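PDB 3H04: uncharacterized protein from Staphylococcus aureus subsp. aureus, which is of unknown function but belongs to the alpha/beta-hydrolase clan and probably acts as a serine hydrolase, possibly an esterase. Local coordinates for residues Val8-Tyr18 / Asp81-Gln92. Sequence-based numbering, arbitrary orientation.
Sequences VITKDAFALPY and DVYASFDAIQSQ
V8 rests both methyls on helix 75-91: CG2 presses on A88 CB at 3.4 Å, tighter than usual for two carbons, and CG1 lies 3.8 Å from the carbonyl oxygen of A84. Further along, T10 points its CG2 at D81 OD1, while its OG1 is used in the loop, donating to D12 OD1 from above the carboxylate plane and accepting from F14 N just after the turn. D12 OD1 and D81 OD1, of like charge, stay 5.2 Å apart, and R68 forms a salt bridge with the OD2 of each, which probably offsets the repulsion. This type I turn, T10 to A13, closes the hairpin of strands 4-9 and 15-21 at the edge of the alpha/beta-hydrolase sheet, and the helix packs against that hairpin. On the returning strand, L16 crosses D81 at about a right angle, its CD1 reaching D81 CB at 3.4 Å and S85 OG at 3.3 Å. A water accepts from S85 OG and donates to P17 O, tying helix to strand. Y18 has CG between its backbone N and carbonyl carbon (chi1 67°), which turns the ring toward the helix, with I89 CG1 over one face in a CH-pi contact (4.0 Å to the centroid), and its OH donates to Q92 OE1 at 3.1 Å, within the plane of the amide carbonyl.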
ATOM      1  N   VAL A   8     -11.142 -13.274  -6.589  1.00 23.63           N
ATOM      2  CA  VAL A   8     -10.608 -13.314  -7.913  1.00 23.44           C
ATOM      3  C   VAL A   8      -9.735 -14.548  -7.935  1.00 22.53           C
ATOM      4  O   VAL A   8      -8.936 -14.774  -7.012  1.00 22.73           O
ATOM      5  CB  VAL A   8      -9.745 -12.093  -8.237  1.00 22.69           C
ATOM      6  CG1 VAL A   8      -9.318 -12.193  -9.682  1.00 23.22           C
ATOM      7  CG2 VAL A   8     -10.546 -10.784  -8.023  1.00 26.41           C
ATOM      8  N   ILE A   9      -9.913 -15.345  -8.969  1.00 22.58           N
ATOM      9  CA  ILE A   9      -9.147 -16.570  -9.181  1.00 21.40           C
ATOM     10  C   ILE A   9      -7.950 -16.206 -10.076  1.00 20.27           C
ATOM     11  O   ILE A   9      -8.151 -15.744 -11.186  1.00 20.33           O
ATOM     12  CB  ILE A   9     -10.001 -17.645  -9.857  1.00 22.13           C
ATOM     13  CG1 ILE A   9     -11.154 -18.150  -8.944  1.00 22.52           C
ATOM     14  CG2 ILE A   9      -9.129 -18.832 -10.286  1.00 22.54           C
ATOM     15  CD1 ILE A   9     -10.753 -18.242  -7.440  1.00 24.57           C
ATOM     16  N   THR A  10      -6.724 -16.365  -9.576  1.00 17.93           N
ATOM     17  CA  THR A  10      -5.492 -16.042 -10.343  1.00 17.12           C
ATOM     18  C   THR A  10      -5.203 -17.033 -11.534  1.00 17.64           C
ATOM     19  O   THR A  10      -5.817 -18.126 -11.603  1.00 15.31           O
ATOM     20  CB  THR A  10      -4.290 -16.000  -9.405  1.00 17.50           C
ATOM     21  OG1 THR A  10      -3.978 -17.340  -8.942  1.00 18.59           O
ATOM     22  CG2 THR A  10      -4.593 -15.042  -8.179  1.00 17.36           C
ATOM     23  N   LYS A  11      -4.243 -16.694 -12.410  1.00 16.63           N
ATOM     24  CA  LYS A  11      -3.805 -17.617 -13.493  1.00 19.41           C
ATOM     25  C   LYS A  11      -3.389 -18.968 -12.961  1.00 18.53           C
ATOM     26  O   LYS A  11      -3.521 -19.975 -13.677  1.00 19.62           O
ATOM     27  CB  LYS A  11      -2.606 -17.054 -14.279  1.00 19.78           C
ATOM     28  CG  LYS A  11      -2.951 -16.182 -15.439  1.00 24.49           C
ATOM     29  CD  LYS A  11      -3.456 -16.976 -16.655  1.00 29.23           C
ATOM     30  CE  LYS A  11      -3.850 -16.073 -17.834  1.00 31.48           C
ATOM     31  NZ  LYS A  11      -4.521 -16.906 -18.912  1.00 33.12           N
ATOM     32  N   ASP A  12      -2.779 -18.978 -11.766  1.00 17.86           N
ATOM     33  CA  ASP A  12      -2.391 -20.200 -11.119  1.00 18.66           C
ATOM     34  C   ASP A  12      -3.442 -20.794 -10.173  1.00 18.57           C
ATOM     35  O   ASP A  12      -3.118 -21.672  -9.417  1.00 18.95           O
ATOM     36  CB  ASP A  12      -0.999 -20.102 -10.454  1.00 19.21           C
ATOM     37  CG  ASP A  12      -0.931 -19.111  -9.314  1.00 20.17           C
ATOM     38  OD1 ASP A  12      -1.411 -17.965  -9.442  1.00 19.89           O
ATOM     39  OD2 ASP A  12      -0.321 -19.442  -8.290  1.00 26.11           O
ATOM     40  N   ALA A  13      -4.692 -20.375 -10.286  1.00 17.99           N
ATOM     41  CA  ALA A  13      -5.810 -21.029  -9.607  1.00 19.17           C
ATOM     42  C   ALA A  13      -5.808 -20.740  -8.113  1.00 20.09           C
ATOM     43  O   ALA A  13      -6.312 -21.549  -7.344  1.00 20.62           O
ATOM     44  CB  ALA A  13      -5.800 -22.533  -9.867  1.00 18.72           C
ATOM     45  N   PHE A  14      -5.243 -19.592  -7.717  1.00 20.15           N
ATOM     46  CA  PHE A  14      -5.204 -19.171  -6.308  1.00 21.26           C
ATOM     47  C   PHE A  14      -6.337 -18.197  -6.067  1.00 21.41           C
ATOM     48  O   PHE A  14      -6.545 -17.300  -6.897  1.00 21.97           O
ATOM     49  CB  PHE A  14      -3.866 -18.498  -5.929  1.00 21.18           C
ATOM     50  CG  PHE A  14      -3.714 -18.272  -4.433  1.00 21.19           C
ATOM     51  CD1 PHE A  14      -3.131 -19.242  -3.612  1.00 24.14           C
ATOM     52  CD2 PHE A  14      -4.179 -17.091  -3.851  1.00 25.10           C
ATOM     53  CE1 PHE A  14      -3.024 -19.053  -2.250  1.00 25.83           C
ATOM     54  CE2 PHE A  14      -4.069 -16.885  -2.464  1.00 25.37           C
ATOM     55  CZ  PHE A  14      -3.503 -17.861  -1.676  1.00 26.09           C
ATOM     56  N   ALA A  15      -7.063 -18.341  -4.957  1.00 22.11           N
ATOM     57  CA  ALA A  15      -8.143 -17.396  -4.632  1.00 23.73           C
ATOM     58  C   ALA A  15      -7.609 -16.139  -3.917  1.00 24.16           C
ATOM     59  O   ALA A  15      -6.860 -16.235  -2.919  1.00 25.16           O
ATOM     60  CB  ALA A  15      -9.277 -18.105  -3.812  1.00 24.43           C
ATOM     61  N   LEU A  16      -7.901 -14.948  -4.466  1.00 22.75           N
ATOM     62  CA  LEU A  16      -7.564 -13.705  -3.791  1.00 22.65           C
ATOM     63  C   LEU A  16      -8.868 -13.101  -3.347  1.00 21.39           C
ATOM     64  O   LEU A  16      -9.625 -12.663  -4.196  1.00 22.40           O
ATOM     65  CB  LEU A  16      -6.863 -12.685  -4.705  1.00 21.79           C
ATOM     66  CG  LEU A  16      -5.491 -13.100  -5.187  1.00 23.47           C
ATOM     67  CD1 LEU A  16      -4.964 -12.034  -6.160  1.00 20.87           C
ATOM     68  CD2 LEU A  16      -4.550 -13.352  -3.981  1.00 21.59           C
ATOM     69  N   PRO A  17      -9.158 -13.123  -2.038  1.00 19.46           N
ATOM     70  CA  PRO A  17     -10.406 -12.523  -1.568  1.00 18.45           C
ATOM     71  C   PRO A  17     -10.339 -11.007  -1.656  1.00 17.95           C
ATOM     72  O   PRO A  17      -9.251 -10.434  -1.611  1.00 16.78           O
ATOM     73  CB  PRO A  17     -10.478 -12.935  -0.081  1.00 18.47           C
ATOM     74  CG  PRO A  17      -8.984 -13.176   0.294  1.00 19.33           C
ATOM     75  CD  PRO A  17      -8.392 -13.775  -0.952  1.00 19.27           C
ATOM     76  N   TYR A  18     -11.487 -10.380  -1.859  1.00 16.46           N
ATOM     77  CA  TYR A  18     -11.625  -8.962  -1.652  1.00 17.19           C
ATOM     78  C   TYR A  18     -13.011  -8.681  -1.102  1.00 17.82           C
ATOM     79  O   TYR A  18     -13.918  -9.499  -1.296  1.00 17.45           O
ATOM     80  CB  TYR A  18     -11.283  -8.120  -2.884  1.00 16.60           C
ATOM     81  CG  TYR A  18     -12.198  -8.226  -4.071  1.00 18.93           C
ATOM     82  CD1 TYR A  18     -13.314  -7.396  -4.193  1.00 17.65           C
ATOM     83  CD2 TYR A  18     -11.942  -9.150  -5.089  1.00 21.59           C
ATOM     84  CE1 TYR A  18     -14.158  -7.475  -5.301  1.00 18.24           C
ATOM     85  CE2 TYR A  18     -12.793  -9.244  -6.190  1.00 24.19           C
ATOM     86  CZ  TYR A  18     -13.878  -8.386  -6.279  1.00 20.83           C
ATOM     87  OH  TYR A  18     -14.655  -8.464  -7.372  1.00 26.26           O
ATOM     88  N   ASP A  81      -0.916 -10.378  -8.669  1.00 17.14           N
ATOM     89  CA  ASP A  81      -2.133 -10.511  -7.840  1.00 16.96           C
ATOM     90  C   ASP A  81      -2.878  -9.183  -7.727  1.00 15.96           C
ATOM     91  O   ASP A  81      -4.096  -9.118  -7.802  1.00 16.08           O
ATOM     92  CB  ASP A  81      -1.766 -11.008  -6.404  1.00 16.45           C
ATOM     93  CG  ASP A  81      -1.417 -12.515  -6.331  1.00 20.53           C
ATOM     94  OD1 ASP A  81      -1.506 -13.237  -7.364  1.00 18.62           O
ATOM     95  OD2 ASP A  81      -1.063 -12.983  -5.200  1.00 20.23           O
ATOM     96  N   VAL A  82      -2.139  -8.119  -7.426  1.00 16.69           N
ATOM     97  CA  VAL A  82      -2.711  -6.792  -7.286  1.00 16.00           C
ATOM     98  C   VAL A  82      -3.462  -6.358  -8.581  1.00 16.14           C
ATOM     99  O   VAL A  82      -4.601  -5.897  -8.538  1.00 15.81           O
ATOM    100  CB  VAL A  82      -1.583  -5.778  -6.890  1.00 16.33           C
ATOM    101  CG1 VAL A  82      -2.056  -4.341  -7.097  1.00 16.78           C
ATOM    102  CG2 VAL A  82      -1.122  -6.052  -5.412  1.00 15.75           C
ATOM    103  N   TYR A  83      -2.828  -6.526  -9.732  1.00 16.66           N
ATOM    104  CA  TYR A  83      -3.445  -6.138 -11.001  1.00 16.65           C
ATOM    105  C   TYR A  83      -4.622  -7.066 -11.375  1.00 17.54           C
ATOM    106  O   TYR A  83      -5.586  -6.614 -11.959  1.00 17.45           O
ATOM    107  CB  TYR A  83      -2.396  -6.113 -12.116  1.00 17.30           C
ATOM    108  CG  TYR A  83      -1.339  -5.005 -12.075  1.00 20.11           C
ATOM    109  CD1 TYR A  83      -1.111  -4.227 -10.941  1.00 19.88           C
ATOM    110  CD2 TYR A  83      -0.528  -4.779 -13.193  1.00 19.30           C
ATOM    111  CE1 TYR A  83      -0.128  -3.210 -10.955  1.00 24.13           C
ATOM    112  CE2 TYR A  83       0.453  -3.829 -13.201  1.00 20.87           C
ATOM    113  CZ  TYR A  83       0.637  -3.024 -12.100  1.00 22.34           C
ATOM    114  OH  TYR A  83       1.606  -2.078 -12.119  1.00 18.98           O
ATOM    115  N   ALA A  84      -4.554  -8.354 -11.021  1.00 17.68           N
ATOM    116  CA  ALA A  84      -5.688  -9.271 -11.288  1.00 18.05           C
ATOM    117  C   ALA A  84      -6.869  -8.840 -10.405  1.00 17.74           C
ATOM    118  O   ALA A  84      -7.983  -8.790 -10.866  1.00 17.64           O
ATOM    119  CB  ALA A  84      -5.327 -10.720 -11.031  1.00 17.38           C
ATOM    120  N   SER A  85      -6.602  -8.441  -9.161  1.00 17.79           N
ATOM    121  CA  SER A  85      -7.672  -8.008  -8.271  1.00 17.80           C
ATOM    122  C   SER A  85      -8.180  -6.641  -8.722  1.00 18.70           C
ATOM    123  O   SER A  85      -9.399  -6.430  -8.861  1.00 16.66           O
ATOM    124  CB  SER A  85      -7.229  -8.000  -6.799  1.00 18.57           C
ATOM    125  OG  SER A  85      -6.778  -9.309  -6.410  1.00 22.13           O
ATOM    126  N   PHE A  86      -7.251  -5.724  -8.996  1.00 18.93           N
ATOM    127  CA  PHE A  86      -7.657  -4.430  -9.514  1.00 17.76           C
ATOM    128  C   PHE A  86      -8.562  -4.539 -10.742  1.00 19.11           C
ATOM    129  O   PHE A  86      -9.587  -3.867 -10.782  1.00 17.86           O
ATOM    130  CB  PHE A  86      -6.498  -3.487  -9.820  1.00 17.99           C
ATOM    131  CG  PHE A  86      -6.977  -2.124 -10.258  1.00 16.76           C
ATOM    132  CD1 PHE A  86      -7.485  -1.229  -9.328  1.00 15.46           C
ATOM    133  CD2 PHE A  86      -7.025  -1.792 -11.605  1.00 18.68           C
ATOM    134  CE1 PHE A  86      -7.954   0.030  -9.717  1.00 15.53           C
ATOM    135  CE2 PHE A  86      -7.528  -0.526 -12.012  1.00 18.34           C
ATOM    136  CZ  PHE A  86      -7.977   0.376 -11.053  1.00 17.33           C
ATOM    137  N   ASP A  87      -8.200  -5.385 -11.721  1.00 20.10           N
ATOM    138  CA  ASP A  87      -8.962  -5.484 -12.986  1.00 20.47           C
ATOM    139  C   ASP A  87     -10.317  -6.093 -12.804  1.00 21.08           C
ATOM    140  O   ASP A  87     -11.288  -5.694 -13.472  1.00 20.85           O
ATOM    141  CB  ASP A  87      -8.206  -6.262 -14.051  1.00 20.57           C
ATOM    142  CG  ASP A  87      -6.957  -5.548 -14.505  1.00 21.79           C
ATOM    143  OD1 ASP A  87      -6.923  -4.310 -14.349  1.00 22.27           O
ATOM    144  OD2 ASP A  87      -6.003  -6.228 -14.978  1.00 18.53           O
ATOM    145  N   ALA A  88     -10.397  -7.053 -11.907  1.00 19.78           N
ATOM    146  CA  ALA A  88     -11.684  -7.636 -11.542  1.00 20.85           C
ATOM    147  C   ALA A  88     -12.547  -6.568 -10.872  1.00 20.76           C
ATOM    148  O   ALA A  88     -13.719  -6.462 -11.148  1.00 22.45           O
ATOM    149  CB  ALA A  88     -11.499  -8.833 -10.645  1.00 18.90           C
ATOM    150  N   ILE A  89     -11.958  -5.738 -10.022  1.00 20.96           N
ATOM    151  CA  ILE A  89     -12.725  -4.642  -9.390  1.00 21.74           C
ATOM    152  C   ILE A  89     -13.105  -3.562 -10.382  1.00 22.92           C
ATOM    153  O   ILE A  89     -14.266  -3.143 -10.394  1.00 23.94           O
ATOM    154  CB  ILE A  89     -11.965  -4.015  -8.166  1.00 21.11           C
ATOM    155  CG1 ILE A  89     -11.744  -5.074  -7.092  1.00 20.16           C
ATOM    156  CG2 ILE A  89     -12.745  -2.762  -7.588  1.00 20.75           C
ATOM    157  CD1 ILE A  89     -10.383  -4.877  -6.253  1.00 19.71           C
ATOM    158  N   GLN A  90     -12.157  -3.100 -11.204  1.00 24.34           N
ATOM    159  CA  GLN A  90     -12.455  -2.059 -12.192  1.00 25.40           C
ATOM    160  C   GLN A  90     -13.599  -2.472 -13.140  1.00 26.51           C
ATOM    161  O   GLN A  90     -14.483  -1.668 -13.401  1.00 24.36           O
ATOM    162  CB  GLN A  90     -11.236  -1.647 -13.027  1.00 26.09           C
ATOM    163  CG  GLN A  90     -11.490  -0.400 -13.933  1.00 28.17           C
ATOM    164  CD  GLN A  90     -10.206   0.362 -14.370  1.00 32.48           C
ATOM    165  OE1 GLN A  90      -9.206  -0.249 -14.806  1.00 33.23           O
ATOM    166  NE2 GLN A  90     -10.250   1.707 -14.284  1.00 29.12           N
ATOM    167  N   SER A  91     -13.605  -3.715 -13.638  1.00 27.41           N
ATOM    168  CA  SER A  91     -14.686  -4.119 -14.551  1.00 28.31           C
ATOM    169  C   SER A  91     -16.064  -3.961 -13.881  1.00 29.32           C
ATOM    170  O   SER A  91     -17.054  -3.668 -14.552  1.00 29.07           O
ATOM    171  CB  SER A  91     -14.493  -5.561 -15.035  1.00 28.28           C
ATOM    172  OG  SER A  91     -14.562  -6.437 -13.948  1.00 28.67           O
ATOM    173  N   GLN A  92     -16.112  -4.124 -12.558  1.00 29.64           N
ATOM    174  CA  GLN A  92     -17.346  -3.989 -11.772  1.00 30.69           C
ATOM    175  C   GLN A  92     -17.814  -2.531 -11.519  1.00 30.95           C
ATOM    176  O   GLN A  92     -18.895  -2.302 -10.975  1.00 31.03           O
ATOM    177  CB  GLN A  92     -17.091  -4.683 -10.446  1.00 31.24           C
ATOM    178  CG  GLN A  92     -18.268  -4.968  -9.561  1.00 33.24           C
ATOM    179  CD  GLN A  92     -17.867  -5.972  -8.499  1.00 36.29           C
ATOM    180  OE1 GLN A  92     -16.728  -6.423  -8.484  1.00 41.99           O
ATOM    181  NE2 GLN A  92     -18.789  -6.326  -7.610  1.00 39.89           N
TER
HETATM  182  O   HOH W   1      -7.959  -9.164  -3.966  1.00 15.21           O